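Local coordinates for protein putative enoyl-CoA hydratase/isomerase (Acinetobacter baumannii, PDB 3FDU) that probably acts on enoyl-CoA thioesters as a hydratase or isomerase of the crotonase family, at residues K100-A105 and L119-V124. The protein carries 4 engineered substitutions. Numbering follows the deposited sequence.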
ATOM      1  N   LYS A 100     -14.557 -17.501   5.958  1.00 19.23           N
ATOM      2  CA  LYS A 100     -15.690 -16.981   5.222  1.00 19.70           C
ATOM      3  C   LYS A 100     -15.592 -15.448   5.148  1.00 18.91           C
ATOM      4  O   LYS A 100     -14.831 -14.865   5.913  1.00 19.58           O
ATOM      5  CB  LYS A 100     -17.002 -17.378   5.934  1.00 19.03           C
ATOM      6  CG  LYS A 100     -17.189 -18.949   5.931  1.00 21.35           C
ATOM      7  CD  LYS A 100     -18.324 -19.454   6.892  1.00 17.23           C
ATOM      8  CE  LYS A 100     -18.438 -21.025   6.766  1.00 21.62           C
ATOM      9  NZ  LYS A 100     -19.571 -21.427   7.682  1.00 23.50           N
ATOM     10  N   PRO A 101     -16.353 -14.825   4.233  1.00 17.97           N
ATOM     11  CA  PRO A 101     -16.191 -13.365   4.123  1.00 17.79           C
ATOM     12  C   PRO A 101     -16.663 -12.698   5.443  1.00 18.17           C
ATOM     13  O   PRO A 101     -17.690 -13.118   6.025  1.00 17.74           O
ATOM     14  CB  PRO A 101     -17.099 -12.987   2.955  1.00 18.47           C
ATOM     15  CG  PRO A 101     -17.204 -14.349   2.082  1.00 17.70           C
ATOM     16  CD  PRO A 101     -17.281 -15.375   3.221  1.00 17.38           C
ATOM     17  N   LEU A 102     -15.898 -11.701   5.904  1.00 17.58           N
ATOM     18  CA  LEU A 102     -16.191 -10.917   7.137  1.00 16.36           C
ATOM     19  C   LEU A 102     -16.423  -9.459   6.729  1.00 17.81           C
ATOM     20  O   LEU A 102     -15.517  -8.813   6.165  1.00 16.17           O
ATOM     21  CB  LEU A 102     -15.023 -10.994   8.127  1.00 16.51           C
ATOM     22  CG  LEU A 102     -15.193 -10.200   9.452  1.00 19.47           C
ATOM     23  CD1 LEU A 102     -16.464 -10.646  10.234  1.00 17.65           C
ATOM     24  CD2 LEU A 102     -13.961 -10.384  10.342  1.00 18.08           C
ATOM     25  N   ILE A 103     -17.640  -8.949   6.960  1.00 16.56           N
ATOM     26  CA  ILE A 103     -17.939  -7.574   6.658  1.00 17.69           C
ATOM     27  C   ILE A 103     -18.146  -6.847   7.974  1.00 17.77           C
ATOM     28  O   ILE A 103     -18.760  -7.400   8.872  1.00 18.76           O
ATOM     29  CB  ILE A 103     -19.218  -7.427   5.784  1.00 18.16           C
ATOM     30  CG1 ILE A 103     -19.102  -8.257   4.478  1.00 15.37           C
ATOM     31  CG2 ILE A 103     -19.572  -5.946   5.523  1.00 17.32           C
ATOM     32  CD1 ILE A 103     -20.425  -8.323   3.701  1.00 17.22           C
ATOM     33  N   ILE A 104     -17.614  -5.619   8.080  1.00 17.79           N
ATOM     34  CA  ILE A 104     -17.818  -4.770   9.246  1.00 16.94           C
ATOM     35  C   ILE A 104     -18.539  -3.488   8.832  1.00 17.28           C
ATOM     36  O   ILE A 104     -18.251  -2.873   7.772  1.00 17.79           O
ATOM     37  CB  ILE A 104     -16.493  -4.480   9.989  1.00 18.09           C
ATOM     38  CG1 ILE A 104     -15.980  -5.827  10.596  1.00 19.37           C
ATOM     39  CG2 ILE A 104     -16.725  -3.397  11.110  1.00 16.13           C
ATOM     40  CD1 ILE A 104     -14.741  -5.755  11.495  1.00 19.59           C
ATOM     41  N   ALA A 105     -19.468  -3.053   9.659  1.00 16.07           N
ATOM     42  CA  ALA A 105     -20.164  -1.809   9.362  1.00 17.27           C
ATOM     43  C   ALA A 105     -19.962  -0.844  10.532  1.00 17.72           C
ATOM     44  O   ALA A 105     -20.261  -1.204  11.648  1.00 18.55           O
ATOM     45  CB  ALA A 105     -21.713  -2.074   9.146  1.00 17.56           C
ATOM     46  N   LEU A 119      -8.721  -4.230   9.933  1.00 17.47           N
ATOM     47  CA  LEU A 119      -7.626  -4.824   9.157  1.00 18.89           C
ATOM     48  C   LEU A 119      -7.728  -6.342   9.059  1.00 19.48           C
ATOM     49  O   LEU A 119      -6.981  -6.964   8.273  1.00 20.90           O
ATOM     50  CB  LEU A 119      -6.271  -4.473   9.749  1.00 17.18           C
ATOM     51  CG  LEU A 119      -5.959  -2.972   9.740  1.00 19.74           C
ATOM     52  CD1 LEU A 119      -4.788  -2.729  10.744  1.00 19.04           C
ATOM     53  CD2 LEU A 119      -5.642  -2.424   8.336  1.00 15.57           C
ATOM     54  N   GLN A 120      -8.609  -6.947   9.852  1.00 18.42           N
ATOM     55  CA  GLN A 120      -8.963  -8.346   9.629  1.00 18.97           C
ATOM     56  C   GLN A 120     -10.210  -8.569   8.763  1.00 20.57           C
ATOM     57  O   GLN A 120     -10.512  -9.707   8.405  1.00 23.38           O
ATOM     58  CB  GLN A 120      -9.142  -9.102  10.974  1.00 19.37           C
ATOM     59  CG  GLN A 120      -8.241  -8.667  12.137  1.00 19.16           C
ATOM     60  CD  GLN A 120      -6.789  -8.590  11.796  1.00 20.83           C
ATOM     61  OE1 GLN A 120      -6.244  -9.424  11.058  1.00 21.62           O
ATOM     62  NE2 GLN A 120      -6.135  -7.568  12.313  1.00 25.05           N
ATOM     63  N   ALA A 121     -11.005  -7.536   8.488  1.00 20.37           N
ATOM     64  CA  ALA A 121     -12.227  -7.723   7.720  1.00 18.66           C
ATOM     65  C   ALA A 121     -11.907  -7.661   6.226  1.00 18.71           C
ATOM     66  O   ALA A 121     -10.970  -6.986   5.836  1.00 17.47           O
ATOM     67  CB  ALA A 121     -13.288  -6.620   8.075  1.00 19.13           C
ATOM     68  N   ASP A 122     -12.729  -8.316   5.392  1.00 17.26           N
ATOM     69  CA  ASP A 122     -12.596  -8.190   3.944  1.00 18.02           C
ATOM     70  C   ASP A 122     -13.148  -6.893   3.355  1.00 17.62           C
ATOM     71  O   ASP A 122     -12.585  -6.351   2.407  1.00 16.17           O
ATOM     72  CB  ASP A 122     -13.282  -9.391   3.311  1.00 18.95           C
ATOM     73  CG  ASP A 122     -12.731 -10.692   3.864  1.00 19.75           C
ATOM     74  OD1 ASP A 122     -11.494 -10.860   3.787  1.00 21.32           O
ATOM     75  OD2 ASP A 122     -13.507 -11.498   4.425  1.00 21.91           O
ATOM     76  N   LEU A 123     -14.284  -6.438   3.898  1.00 18.24           N
ATOM     77  CA  LEU A 123     -14.997  -5.228   3.425  1.00 18.57           C
ATOM     78  C   LEU A 123     -15.496  -4.461   4.650  1.00 17.25           C
ATOM     79  O   LEU A 123     -15.894  -5.061   5.656  1.00 16.79           O
ATOM     80  CB  LEU A 123     -16.216  -5.599   2.597  1.00 18.49           C
ATOM     81  CG  LEU A 123     -15.923  -6.659   1.517  1.00 21.17           C
ATOM     82  CD1 LEU A 123     -17.230  -7.161   0.973  1.00 24.16           C
ATOM     83  CD2 LEU A 123     -15.074  -5.997   0.506  1.00 20.66           C
ATOM     84  N   VAL A 124     -15.402  -3.144   4.558  1.00 17.17           N
ATOM     85  CA  VAL A 124     -15.816  -2.274   5.618  1.00 16.11           C
ATOM     86  C   VAL A 124     -16.643  -1.126   5.070  1.00 17.72           C
ATOM     87  O   VAL A 124     -16.214  -0.449   4.109  1.00 17.29           O
ATOM     88  CB  VAL A 124     -14.602  -1.669   6.331  1.00 16.28           C
ATOM     89  CG1 VAL A 124     -15.081  -0.747   7.452  1.00 11.72           C
ATOM     90  CG2 VAL A 124     -13.707  -2.774   6.932  1.00 17.35           C
TER
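The flat carboxylate of Asp122 meets Leu102 and Pro101 through one oxygen. OD2 accepts the Leu102 N-H at 2.8 Å, on its anti side and 18° out of the carboxylate plane. Pro101 CA also approaches OD2, at 3.3 Å, and Phe165 of the second subunit packs on Asp122. The pair sits just before the parallel pairing of strands 102-106 and 123-126, neighbours in the central sheet of a crotonase fold. With CG beside its own backbone N (chi1 -55°), the carboxylate reaches back to Leu102 N. The backbone N-H of Asp122 makes a second bond, to Leu102 O at 2.9 Å, though bent to 138°. Lys211 forms a salt bridge with OD2, and Tyr157 of the second subunit bonds to OD1. These partners would probably stabilise the buried negative charge. The strands then pair in parallel, Ile103 with Leu123 and Ile104 with Val124, but Leu102 O takes the N-H of Asp122, not that of Leu123. On one face Ile103 CG1 meets Leu123 CD1 at 4.1 Å, the two side chains crossing at a slant. On the other, Ile104 CG1 and CD1 both rest on Ala121 CB. Leu123 O takes the Ile104 N-H at 3.0 Å and a CA-H contact from Ile103 CA.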